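Local coordinates for blood group a-and b-cleaving endo-beta-galactosidase (Streptococcus pneumoniae, PDB 2YGL), which probably cleaves blood group A and B antigens as a family 98 endo-beta-galactosidase, whose tandem CBM51 modules, the part crystallised, probably bind carbohydrate, at residues T7-M12 / A166-T171; F80-T85 / F134-I139; K215-G220 / G244-N249; R273-L278 / A340-L345. One frame throughout, in Å; residues are numbered along the deposited sequence.

Interaction 1: residues T7-M12 / A166-T171; sequences TYLSDM and AKLIKT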
loop_
_atom_site.group_PDB
_atom_site.type_symbol
_atom_site.label_atom_id
_atom_site.label_comp_id
_atom_site.label_asym_id
_atom_site.label_seq_id
_atom_site.Cartn_x
_atom_site.Cartn_y
_atom_site.Cartn_z
ATOM N N THR A 7 -10.673 8.265 1.614
ATOM C CA THR A 7 -10.800 9.012 2.857
ATOM C C THR A 7 -11.172 10.454 2.508
ATOM O O THR A 7 -10.460 11.122 1.752
ATOM C CB THR A 7 -9.493 8.973 3.683
ATOM O OG1 THR A 7 -8.975 7.636 3.709
ATOM C CG2 THR A 7 -9.736 9.446 5.110
ATOM N N TYR A 8 -12.299 10.918 3.038
ATOM C CA TYR A 8 -12.757 12.280 2.789
ATOM C C TYR A 8 -11.919 13.281 3.573
ATOM O O TYR A 8 -11.586 13.038 4.737
ATOM C CB TYR A 8 -14.237 12.432 3.147
ATOM C CG TYR A 8 -15.163 11.609 2.279
ATOM C CD1 TYR A 8 -15.443 11.993 0.967
ATOM C CD2 TYR A 8 -15.759 10.449 2.770
ATOM C CE1 TYR A 8 -16.292 11.242 0.164
ATOM C CE2 TYR A 8 -16.613 9.688 1.975
ATOM C CZ TYR A 8 -16.874 10.092 0.674
ATOM O OH TYR A 8 -17.717 9.349 -0.119
ATOM N N LEU A 9 -11.577 14.397 2.929
ATOM C CA LEU A 9 -10.818 15.463 3.587
ATOM C C LEU A 9 -11.557 15.993 4.816
ATOM O O LEU A 9 -10.936 16.295 5.837
ATOM C CB LEU A 9 -10.510 16.612 2.617
ATOM C CG LEU A 9 -9.579 16.379 1.420
ATOM C CD1 LEU A 9 -9.392 17.678 0.663
ATOM C CD2 LEU A 9 -8.226 15.820 1.837
ATOM N N SER A 10 -12.882 16.079 4.710
ATOM C CA SER A 10 -13.737 16.536 5.807
ATOM C C SER A 10 -13.769 15.565 6.991
ATOM O O SER A 10 -14.306 15.891 8.051
ATOM C CB SER A 10 -15.154 16.809 5.300
ATOM O OG SER A 10 -15.734 15.651 4.728
ATOM N N ASP A 11 -13.195 14.377 6.801
ATOM C CA ASP A 11 -13.023 13.410 7.882
ATOM C C ASP A 11 -11.597 13.447 8.441
ATOM O O ASP A 11 -11.273 12.727 9.386
ATOM C CB ASP A 11 -13.383 11.993 7.411
ATOM C CG ASP A 11 -14.867 11.827 7.113
ATOM O OD1 ASP A 11 -15.697 12.555 7.702
ATOM O OD2 ASP A 11 -15.209 10.957 6.289
ATOM N N MET A 12 -10.752 14.292 7.851
ATOM C CA MET A 12 -9.378 14.470 8.317
ATOM C C MET A 12 -9.213 15.811 9.022
ATOM O O MET A 12 -10.101 16.664 8.971
ATOM C CB MET A 12 -8.384 14.377 7.154
ATOM C CG MET A 12 -8.565 13.167 6.257
ATOM S SD MET A 12 -7.362 13.146 4.917
ATOM C CE MET A 12 -8.363 12.483 3.603
ATOM N N ALA A 166 -14.610 15.978 -1.891
ATOM C CA ALA A 166 -13.148 15.968 -1.787
ATOM C C ALA A 166 -12.628 14.752 -1.020
ATOM O O ALA A 166 -12.927 14.577 0.164
ATOM C CB ALA A 166 -12.648 17.263 -1.156
ATOM N N LYS A 167 -11.851 13.919 -1.709
ATOM C CA LYS A 167 -11.387 12.646 -1.150
ATOM C C LYS A 167 -9.966 12.287 -1.578
ATOM O O LYS A 167 -9.511 12.670 -2.661
ATOM C CB LYS A 167 -12.345 11.512 -1.539
ATOM C CG LYS A 167 -12.436 11.256 -3.048
ATOM C CD LYS A 167 -13.280 10.033 -3.395
ATOM C CE LYS A 167 -14.759 10.352 -3.364
ATOM N NZ LYS A 167 -15.557 9.385 -4.168
ATOM N N LEU A 168 -9.280 11.540 -0.720
ATOM C CA LEU A 168 -7.995 10.941 -1.061
ATOM C C LEU A 168 -8.181 9.432 -1.208
ATOM O O LEU A 168 -8.868 8.809 -0.399
ATOM C CB LEU A 168 -6.942 11.269 0.005
ATOM C CG LEU A 168 -6.529 12.741 0.129
ATOM C CD1 LEU A 168 -5.765 12.992 1.415
ATOM C CD2 LEU A 168 -5.706 13.185 -1.071
ATOM N N ILE A 169 -7.580 8.856 -2.250
ATOM C CA ILE A 169 -7.818 7.454 -2.611
ATOM C C ILE A 169 -6.520 6.650 -2.671
ATOM O O ILE A 169 -5.496 7.142 -3.153
ATOM C CB ILE A 169 -8.552 7.325 -3.978
ATOM C CG1 ILE A 169 -9.744 8.287 -4.064
ATOM C CG2 ILE A 169 -9.010 5.876 -4.230
ATOM C CD1 ILE A 169 -10.375 8.368 -5.445
ATOM N N LYS A 170 -6.576 5.414 -2.179
ATOM C CA LYS A 170 -5.460 4.471 -2.293
ATOM C C LYS A 170 -5.937 3.028 -2.479
ATOM O O LYS A 170 -7.081 2.690 -2.152
ATOM C CB LYS A 170 -4.523 4.577 -1.081
ATOM C CG LYS A 170 -5.154 4.232 0.263
ATOM C CD LYS A 170 -4.151 4.414 1.392
ATOM C CE LYS A 170 -4.844 4.522 2.746
ATOM N NZ LYS A 170 -3.882 4.895 3.829
ATOM N N THR A 171 -5.053 2.190 -3.016
ATOM C CA THR A 171 -5.292 0.752 -3.101
ATOM C C THR A 171 -5.114 0.131 -1.716
ATOM O O THR A 171 -4.123 0.396 -1.032
ATOM C CB THR A 171 -4.328 0.070 -4.099
ATOM O OG1 THR A 171 -4.288 0.818 -5.321
ATOM C CG2 THR A 171 -4.774 -1.363 -4.396
HETATM O O HOH W 1 -18.145 9.811 -2.690
HETATM O O HOH W 2 -14.258 16.162 2.011
#
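Leu168 pushes its CD1 methyl into the hollow between Leu9 and Met12, on the buried side of one antiparallel sheet of a beta sandwich, the fold of this carbohydrate-binding module. Met12 CE presses tightly on Leu168 CD1 at 3.4 Å, while Leu9 CD2 meets the same methyl at 3.8 Å, the two leucine side chains crossing at about a right angle. The other branch of Leu9, CD1, rests on Ala166 CB, 3.8 Å away. Tyr73, from the facing sheet, touches both Leu9 and Met12, and Phe83 of the neighbouring strand packs on Leu9 and Leu168.

The backbones set this fit. Thr7 and Leu168 form a hydrogen-bonded antiparallel pair, each donating its N-H to the other's carbonyl. After Tyr8 the chain leaves the sheet in a 3-10 segment, which swings Leu9 and Met12 back over Leu168. Leu9 N still reaches Ala166 O at 3.1 Å, its N-H arriving from above the carbonyl plane. A water that accepts from Ser10 N gives that oxygen a second donor.

On the other face, Tyr8 and Lys167 are a non-hydrogen-bonded pair whose side chains run side by side in the same direction. The lysine chain bends at chi3 (81°), which puts CE 3.9 Å from Tyr8 CE1. Beyond the rim a second water lies in the plane of the ring and joins the two tips, 2.6 Å from Tyr8 OH and 3.0 Å from Lys167 NZ, from which it accepts.

Interaction 2: residues F80-T85 / F134-I139; sequences FEKFET and FISVTI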
loop_
_atom_site.group_PDB
_atom_site.type_symbol
_atom_site.label_atom_id
_atom_site.label_comp_id
_atom_site.label_asym_id
_atom_site.label_seq_id
_atom_site.Cartn_x
_atom_site.Cartn_y
_atom_site.Cartn_z
ATOM N N PHE A 80 -1.409 7.644 0.016
ATOM C CA PHE A 80 -2.471 8.028 -0.917
ATOM C C PHE A 80 -1.946 8.087 -2.348
ATOM O O PHE A 80 -0.798 8.462 -2.582
ATOM C CB PHE A 80 -3.108 9.365 -0.524
ATOM C CG PHE A 80 -3.856 9.325 0.781
ATOM C CD1 PHE A 80 -4.935 8.461 0.958
ATOM C CD2 PHE A 80 -3.490 10.161 1.830
ATOM C CE1 PHE A 80 -5.630 8.424 2.166
ATOM C CE2 PHE A 80 -4.181 10.132 3.040
ATOM C CZ PHE A 80 -5.252 9.260 3.208
ATOM N N GLU A 81 -2.797 7.712 -3.297
ATOM C CA GLU A 81 -2.399 7.594 -4.698
ATOM C C GLU A 81 -3.078 8.633 -5.590
ATOM O O GLU A 81 -2.506 9.063 -6.594
ATOM C CB GLU A 81 -2.693 6.182 -5.210
ATOM C CG GLU A 81 -1.912 5.085 -4.486
ATOM C CD GLU A 81 -2.552 3.709 -4.610
ATOM O OE1 GLU A 81 -3.158 3.410 -5.663
ATOM O OE2 GLU A 81 -2.441 2.921 -3.648
ATOM N N LYS A 82 -4.297 9.021 -5.221
ATOM C CA LYS A 82 -5.084 9.970 -6.006
ATOM C C LYS A 82 -5.828 10.964 -5.124
ATOM O O LYS A 82 -6.176 10.661 -3.976
ATOM C CB LYS A 82 -6.097 9.234 -6.897
ATOM C CG LYS A 82 -5.489 8.449 -8.058
ATOM C CD LYS A 82 -6.492 7.467 -8.658
ATOM C CE LYS A 82 -7.230 8.056 -9.851
ATOM N NZ LYS A 82 -6.404 8.014 -11.094
ATOM N N PHE A 83 -6.061 12.153 -5.672
ATOM C CA PHE A 83 -6.968 13.122 -5.073
ATOM C C PHE A 83 -8.079 13.434 -6.069
ATOM O O PHE A 83 -7.810 13.721 -7.238
ATOM C CB PHE A 83 -6.227 14.402 -4.672
ATOM C CG PHE A 83 -7.140 15.533 -4.278
ATOM C CD1 PHE A 83 -7.814 15.511 -3.058
ATOM C CD2 PHE A 83 -7.328 16.622 -5.128
ATOM C CE1 PHE A 83 -8.663 16.550 -2.692
ATOM C CE2 PHE A 83 -8.175 17.671 -4.771
ATOM C CZ PHE A 83 -8.843 17.635 -3.550
ATOM N N GLU A 84 -9.323 13.367 -5.605
ATOM C CA GLU A 84 -10.473 13.638 -6.464
ATOM C C GLU A 84 -11.499 14.547 -5.797
ATOM O O GLU A 84 -11.806 14.385 -4.614
ATOM C CB GLU A 84 -11.117 12.332 -6.945
ATOM C CG GLU A 84 -10.231 11.551 -7.919
ATOM C CD GLU A 84 -10.904 10.335 -8.520
ATOM O OE1 GLU A 84 -11.933 9.875 -7.984
ATOM O OE2 GLU A 84 -10.392 9.835 -9.542
ATOM N N THR A 85 -12.009 15.507 -6.569
ATOM C CA THR A 85 -13.011 16.468 -6.094
ATOM C C THR A 85 -13.699 17.189 -7.253
ATOM O O THR A 85 -13.161 17.260 -8.361
ATOM C CB THR A 85 -12.394 17.523 -5.124
ATOM O OG1 THR A 85 -13.438 18.227 -4.443
ATOM C CG2 THR A 85 -11.512 18.522 -5.866
ATOM N N PHE A 134 -14.317 18.599 -12.538
ATOM C CA PHE A 134 -13.854 17.425 -11.801
ATOM C C PHE A 134 -12.333 17.343 -11.840
ATOM O O PHE A 134 -11.727 17.409 -12.913
ATOM C CB PHE A 134 -14.476 16.144 -12.377
ATOM C CG PHE A 134 -14.025 14.874 -11.692
ATOM C CD1 PHE A 134 -14.382 14.611 -10.371
ATOM C CD2 PHE A 134 -13.260 13.935 -12.378
ATOM C CE1 PHE A 134 -13.972 13.438 -9.739
ATOM C CE2 PHE A 134 -12.844 12.756 -11.757
ATOM C CZ PHE A 134 -13.202 12.506 -10.434
ATOM N N ILE A 135 -11.727 17.212 -10.664
ATOM C CA ILE A 135 -10.280 17.089 -10.539
ATOM C C ILE A 135 -9.914 15.652 -10.182
ATOM O O ILE A 135 -10.497 15.060 -9.266
ATOM C CB ILE A 135 -9.700 18.045 -9.454
ATOM C CG1 ILE A 135 -10.062 19.505 -9.749
ATOM C CG2 ILE A 135 -8.178 17.886 -9.342
ATOM C CD1 ILE A 135 -9.739 20.458 -8.614
ATOM N N SER A 136 -8.957 15.097 -10.919
ATOM C CA SER A 136 -8.358 13.813 -10.579
ATOM C C SER A 136 -6.857 13.885 -10.837
ATOM O O SER A 136 -6.412 13.878 -11.988
ATOM C CB SER A 136 -9.003 12.677 -11.373
ATOM O OG SER A 136 -8.624 11.419 -10.846
ATOM N N VAL A 137 -6.085 13.988 -9.759
ATOM C CA VAL A 137 -4.629 14.088 -9.856
ATOM C C VAL A 137 -3.925 12.940 -9.139
ATOM O O VAL A 137 -4.392 12.463 -8.102
ATOM C CB VAL A 137 -4.083 15.450 -9.330
ATOM C CG1 VAL A 137 -4.429 16.578 -10.292
ATOM C CG2 VAL A 137 -4.591 15.750 -7.921
ATOM N N THR A 138 -2.803 12.506 -9.707
ATOM C CA THR A 138 -1.965 11.481 -9.096
ATOM C C THR A 138 -1.131 12.102 -7.976
ATOM O O THR A 138 -0.611 13.211 -8.115
ATOM C CB THR A 138 -1.034 10.812 -10.140
ATOM O OG1 THR A 138 -1.791 10.458 -11.303
ATOM C CG2 THR A 138 -0.391 9.553 -9.572
ATOM N N ILE A 139 -1.028 11.388 -6.862
ATOM C CA ILE A 139 -0.196 11.805 -5.740
ATOM C C ILE A 139 1.105 10.997 -5.758
ATOM O O ILE A 139 1.062 9.763 -5.806
ATOM C CB ILE A 139 -0.946 11.633 -4.393
ATOM C CG1 ILE A 139 -2.054 12.683 -4.274
ATOM C CG2 ILE A 139 0.009 11.728 -3.204
ATOM C CD1 ILE A 139 -3.059 12.402 -3.178
#
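The Phe134 ring crosses the end of Glu84 obliquely, its plane 68° from that of the carboxylate, with Glu84 OE1 in the ring plane at its edge; the pair sits on one face of two antiparallel strands of the beta sandwich. Phe134 CZ comes within 3.7 Å of Glu84 CD, and Tyr86 meets the same ring. The other flat group, Phe83, lies on the opposite face of the sheet, toward the core. Val137 CG2 is at its edge, 4.0 Å from Phe83 CD2, and Ile135 CG2 approaches it obliquely. Ile108 of the facing sheet packs on both Phe83 and Ile135.

Back on the first face, Ser136 OG is anti to its backbone N (chi1 -168°) and donates at 2.7 Å to the anti lone pair of Glu84 OE2. Phe83 with Val137 and Thr85 with Ile135 are hydrogen-bonded pairs, each tied by two N-H to O bonds. At the far end Glu81 and Lys82 both face Ile169 of the next strand in a classic beta bulge, while Ile139 packs its CD1 4.0 Å from Phe83 CB. There Ile139 N bonds to Glu81 O at 2.8 Å, nearly straight at hydrogen but well above the carbonyl plane.

Interaction 3: residues K215-G220 / G244-N249; sequences KPFTPG and GTVASN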
loop_
_atom_site.group_PDB
_atom_site.type_symbol
_atom_site.label_atom_id
_atom_site.label_comp_id
_atom_site.label_asym_id
_atom_site.label_seq_id
_atom_site.Cartn_x
_atom_site.Cartn_y
_atom_site.Cartn_z
ATOM N N LYS A 215 7.810 -27.067 11.058
ATOM C CA LYS A 215 8.925 -27.589 11.853
ATOM C C LYS A 215 10.190 -27.643 10.995
ATOM O O LYS A 215 10.097 -27.799 9.774
ATOM C CB LYS A 215 8.632 -29.014 12.348
ATOM C CG LYS A 215 7.300 -29.223 13.041
ATOM C CD LYS A 215 6.960 -30.697 13.101
ATOM C CE LYS A 215 5.494 -30.905 13.415
ATOM N NZ LYS A 215 5.159 -32.355 13.475
ATOM N N PRO A 216 11.377 -27.529 11.627
ATOM C CA PRO A 216 12.608 -27.825 10.889
ATOM C C PRO A 216 12.684 -29.314 10.554
ATOM O O PRO A 216 12.065 -30.130 11.240
ATOM C CB PRO A 216 13.720 -27.425 11.869
ATOM C CG PRO A 216 13.073 -27.412 13.215
ATOM C CD PRO A 216 11.652 -27.009 12.979
ATOM N N PHE A 217 13.431 -29.654 9.506
ATOM C CA PHE A 217 13.460 -31.014 8.968
ATOM C C PHE A 217 13.853 -32.100 9.981
ATOM O O PHE A 217 13.078 -33.029 10.228
ATOM C CB PHE A 217 14.370 -31.080 7.731
ATOM C CG PHE A 217 14.352 -32.408 7.030
ATOM C CD1 PHE A 217 15.234 -33.418 7.402
ATOM C CD2 PHE A 217 13.453 -32.650 5.993
ATOM C CE1 PHE A 217 15.230 -34.648 6.750
ATOM C CE2 PHE A 217 13.437 -33.884 5.333
ATOM C CZ PHE A 217 14.328 -34.883 5.713
ATOM N N THR A 218 15.051 -31.986 10.554
ATOM C CA THR A 218 15.583 -33.044 11.420
ATOM C C THR A 218 14.776 -33.230 12.714
ATOM O O THR A 218 14.322 -34.340 12.982
ATOM C CB THR A 218 17.112 -32.898 11.664
ATOM O OG1 THR A 218 17.799 -33.110 10.426
ATOM C CG2 THR A 218 17.620 -33.918 12.687
ATOM N N PRO A 219 14.576 -32.150 13.506
ATOM C CA PRO A 219 13.744 -32.314 14.704
ATOM C C PRO A 219 12.326 -32.809 14.392
ATOM O O PRO A 219 11.796 -33.646 15.122
ATOM C CB PRO A 219 13.712 -30.907 15.304
ATOM C CG PRO A 219 14.990 -30.291 14.852
ATOM C CD PRO A 219 15.195 -30.809 13.460
ATOM N N GLY A 220 11.736 -32.312 13.306
ATOM C CA GLY A 220 10.410 -32.754 12.874
ATOM C C GLY A 220 10.347 -34.243 12.571
ATOM O O GLY A 220 9.428 -34.936 13.016
ATOM N N GLY A 244 10.171 -26.992 6.405
ATOM C CA GLY A 244 11.512 -27.423 6.792
ATOM C C GLY A 244 12.033 -28.501 5.865
ATOM O O GLY A 244 11.411 -29.556 5.715
ATOM N N THR A 245 13.173 -28.226 5.237
ATOM C CA THR A 245 13.768 -29.152 4.274
ATOM C C THR A 245 15.283 -29.272 4.445
ATOM O O THR A 245 15.883 -28.568 5.262
ATOM C CB THR A 245 13.416 -28.749 2.811
ATOM O OG1 THR A 245 13.763 -29.815 1.921
ATOM C CG2 THR A 245 14.142 -27.473 2.385
ATOM N N VAL A 246 15.883 -30.190 3.691
ATOM C CA VAL A 246 17.334 -30.293 3.585
ATOM C C VAL A 246 17.732 -30.010 2.139
ATOM O O VAL A 246 17.244 -30.664 1.216
ATOM C CB VAL A 246 17.860 -31.678 4.040
ATOM C CG1 VAL A 246 19.360 -31.817 3.757
ATOM C CG2 VAL A 246 17.581 -31.890 5.526
ATOM N N ALA A 247 18.603 -29.021 1.956
ATOM C CA ALA A 247 19.062 -28.621 0.628
ATOM C C ALA A 247 19.812 -29.744 -0.083
ATOM O O ALA A 247 20.445 -30.585 0.558
ATOM C CB ALA A 247 19.925 -27.377 0.721
ATOM N N SER A 248 19.725 -29.759 -1.410
ATOM C CA SER A 248 20.395 -30.779 -2.210
ATOM C C SER A 248 20.990 -30.174 -3.485
ATOM O O SER A 248 21.600 -29.107 -3.435
ATOM C CB SER A 248 19.440 -31.937 -2.515
ATOM O OG SER A 248 20.163 -33.099 -2.876
ATOM N N ASN A 249 20.798 -30.839 -4.624
ATOM C CA ASN A 249 21.469 -30.439 -5.868
ATOM C C ASN A 249 20.582 -30.183 -7.107
ATOM O O ASN A 249 20.990 -30.503 -8.224
ATOM C CB ASN A 249 22.553 -31.469 -6.210
ATOM C CG ASN A 249 21.991 -32.876 -6.373
ATOM O OD1 ASN A 249 20.800 -33.115 -6.152
ATOM N ND2 ASN A 249 22.852 -33.814 -6.755
HETATM O O HOH W 3 14.951 -27.796 7.957
#
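Phe217 takes Val246 CG2 over one face of its ring. The methyl is 3.8 Å from the ring centroid and leans toward the rim, with Phe217 CD1 as its nearest atom at 3.4 Å: a CH-pi contact between side chains that cross at about a right angle. Phe217 CG is anti to the backbone N (chi1 -174°), on the side of the 244-249 loop. In the ring plane lie two oxygens at the edge: Gly244 O, 3.7 Å from Phe217 CD2, and Thr218 OG1.

Next to the ring the backbones come close. Gly244, with no side chain in the way, brings its CA to 3.3 Å from Lys215 O in a CA-H...O contact. A water accepts from Phe217 N at 2.9 Å and lies 3.0 Å from Thr245 O, one of more acceptors in reach than it has protons to give.

Further out, Pro216 is the N-cap residue, and its carbonyl accepts from Gly220 N in the first turn of the helix. Thr218 OG1 is bonded to Glu342, which also touches both Phe217 and Val246, and the His202 ring meets that of Phe217. The loop itself is held by backbone bonds from Thr245 to Leu343 and from Val246 to Gly203. Helix 217-221 thus packs on the loop after strand 242-244 at one end of the second module's beta sandwich.

No direct hydrogen bond joins the segments; one water may bridge them, and the rest is CH-pi, apolar and CA-H...O contact, so their mutual position is set by shape and by these neighbours.

Interaction 4: residues R273-L278 / A340-L345; sequences RSANHL and ADELVL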
loop_
_atom_site.group_PDB
_atom_site.type_symbol
_atom_site.label_atom_id
_atom_site.label_comp_id
_atom_site.label_asym_id
_atom_site.label_seq_id
_atom_site.Cartn_x
_atom_site.Cartn_y
_atom_site.Cartn_z
ATOM N N ARG A 273 18.047 -22.454 13.340
ATOM C CA ARG A 273 18.992 -22.314 14.450
ATOM C C ARG A 273 19.420 -23.655 15.060
ATOM O O ARG A 273 20.481 -23.747 15.679
ATOM C CB ARG A 273 18.418 -21.388 15.536
ATOM C CG ARG A 273 17.994 -19.992 15.045
ATOM C CD ARG A 273 19.121 -19.246 14.327
ATOM N NE ARG A 273 20.224 -18.906 15.224
ATOM C CZ ARG A 273 21.464 -18.621 14.830
ATOM N NH1 ARG A 273 21.790 -18.633 13.542
ATOM N NH2 ARG A 273 22.388 -18.322 15.736
ATOM N N SER A 274 18.602 -24.686 14.865
ATOM C CA SER A 274 18.860 -26.014 15.417
ATOM C C SER A 274 19.853 -26.829 14.592
ATOM O O SER A 274 20.259 -27.915 15.005
ATOM C CB SER A 274 17.547 -26.792 15.553
ATOM O OG SER A 274 16.999 -27.099 14.278
ATOM N N ALA A 275 20.237 -26.307 13.428
ATOM C CA ALA A 275 21.128 -27.022 12.515
ATOM C C ALA A 275 22.529 -27.206 13.085
ATOM O O ALA A 275 23.010 -26.379 13.865
ATOM C CB ALA A 275 21.202 -26.306 11.176
ATOM N N ASN A 276 23.167 -28.304 12.691
ATOM C CA ASN A 276 24.578 -28.522 12.962
ATOM C C ASN A 276 25.407 -27.526 12.164
ATOM O O ASN A 276 25.264 -27.433 10.942
ATOM C CB ASN A 276 24.984 -29.953 12.598
ATOM C CG ASN A 276 24.447 -30.986 13.572
ATOM O OD1 ASN A 276 23.990 -32.053 13.165
ATOM N ND2 ASN A 276 24.504 -30.679 14.862
ATOM N N HIS A 277 26.254 -26.774 12.860
ATOM C CA HIS A 277 27.097 -25.777 12.217
ATOM C C HIS A 277 28.502 -25.764 12.804
ATOM O O HIS A 277 28.683 -25.887 14.020
ATOM C CB HIS A 277 26.465 -24.383 12.318
ATOM C CG HIS A 277 26.427 -23.831 13.711
ATOM N ND1 HIS A 277 25.461 -24.189 14.628
ATOM C CD2 HIS A 277 27.242 -22.954 14.345
ATOM C CE1 HIS A 277 25.683 -23.555 15.765
ATOM N NE2 HIS A 277 26.756 -22.797 15.620
ATOM N N LEU A 278 29.485 -25.621 11.920
ATOM C CA LEU A 278 30.879 -25.405 12.301
ATOM C C LEU A 278 31.442 -24.261 11.465
ATOM O O LEU A 278 31.101 -24.123 10.285
ATOM C CB LEU A 278 31.713 -26.670 12.063
ATOM C CG LEU A 278 31.408 -27.964 12.826
ATOM C CD1 LEU A 278 32.349 -29.063 12.366
ATOM C CD2 LEU A 278 31.514 -27.774 14.333
ATOM N N ALA A 340 25.277 -27.621 7.741
ATOM C CA ALA A 340 24.189 -26.658 7.916
ATOM C C ALA A 340 23.341 -26.498 6.649
ATOM O O ALA A 340 23.279 -25.414 6.059
ATOM C CB ALA A 340 24.735 -25.312 8.390
ATOM N N ASP A 341 22.692 -27.589 6.243
ATOM C CA ASP A 341 21.838 -27.598 5.052
ATOM C C ASP A 341 20.344 -27.640 5.400
ATOM O O ASP A 341 19.503 -27.909 4.540
ATOM C CB ASP A 341 22.221 -28.753 4.111
ATOM C CG ASP A 341 22.321 -30.097 4.823
ATOM O OD1 ASP A 341 21.754 -30.259 5.925
ATOM O OD2 ASP A 341 22.970 -31.007 4.268
ATOM N N GLU A 342 20.032 -27.353 6.663
ATOM C CA GLU A 342 18.660 -27.368 7.169
ATOM C C GLU A 342 17.953 -26.057 6.834
ATOM O O GLU A 342 17.728 -25.213 7.710
ATOM C CB GLU A 342 18.657 -27.601 8.686
ATOM C CG GLU A 342 19.187 -28.963 9.132
ATOM C CD GLU A 342 18.102 -30.029 9.222
ATOM O OE1 GLU A 342 16.980 -29.719 9.681
ATOM O OE2 GLU A 342 18.378 -31.186 8.847
ATOM N N LEU A 343 17.609 -25.888 5.561
ATOM C CA LEU A 343 16.947 -24.675 5.091
ATOM C C LEU A 343 15.483 -24.674 5.521
ATOM O O LEU A 343 14.774 -25.666 5.355
ATOM C CB LEU A 343 17.076 -24.544 3.563
ATOM C CG LEU A 343 16.674 -23.226 2.884
ATOM C CD1 LEU A 343 17.468 -22.993 1.607
ATOM C CD2 LEU A 343 15.177 -23.174 2.587
ATOM N N VAL A 344 15.045 -23.552 6.081
ATOM C CA VAL A 344 13.650 -23.385 6.476
ATOM C C VAL A 344 13.020 -22.155 5.823
ATOM O O VAL A 344 13.685 -21.138 5.599
ATOM C CB VAL A 344 13.464 -23.332 8.025
ATOM C CG1 VAL A 344 13.701 -24.702 8.644
ATOM C CG2 VAL A 344 14.372 -22.291 8.658
ATOM N N LEU A 345 11.735 -22.268 5.511
ATOM C CA LEU A 345 10.967 -21.161 4.967
ATOM C C LEU A 345 9.997 -20.685 6.046
ATOM O O LEU A 345 8.994 -21.342 6.321
ATOM C CB LEU A 345 10.229 -21.597 3.696
ATOM C CG LEU A 345 11.046 -22.300 2.598
ATOM C CD1 LEU A 345 10.142 -22.803 1.492
ATOM C CD2 LEU A 345 12.113 -21.387 2.022
HETATM O O HOH W 4 17.949 -28.786 12.369
#
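Ala275 CB packs against the aliphatic base of Glu342, 3.8 Å from its CB and 3.9 Å from its CG, and this is the tight, buried part of the contact. Glu342 OE2 is bonded to Thr218 of the nearby helix. A short way along, Ala340 CB sits 3.4 Å from Asn276 O; Ala340 N is also close to that carbonyl, but the angle is too poor for a hydrogen bond.

The other side is looser. The side chains of Asn276 and His277 are on the exposed side and hardly reach the 340-345 segment, His277 CB staying 4.4 Å from Ala340 CB. The imidazole leads away to stack on Tyr310, and its ND1 makes a weak bond to Ala275 O, which lies in the ring plane. At the Ser274 end a water gives one proton to Ser274 OG (2.7 Å) and the other to Glu342 OE1 (3.0 Å), bridging two side chains that do not touch each other.

Glu342 is the centre of an inverse gamma turn before strand 343-352; the contact as a whole is two loops packed together at one end of an antiparallel beta sandwich.

In the fold
From the N terminus, interaction 1 pairs the first strand of module one with its last, closing a loop that spans nearly the whole module. Interaction 2 closes a shorter loop within it, and the two share a sheet: strands 160-171 and 82-87 are neighbours, with Ile169 O 2.8 Å from Glu81 N. The chain then passes to the second module, where interaction 3 closes a short loop before interaction 4 closes one of about 60 residues, from the loop after strand 262-271 to the start of the last strand, 343-352; none cross. The centres of interactions 3 and 4 are about 8 Å apart, and Thr218 OG1 lies 2.6 Å from Glu342 OE2, joining helix 217-221 to the loops at one end of that sandwich.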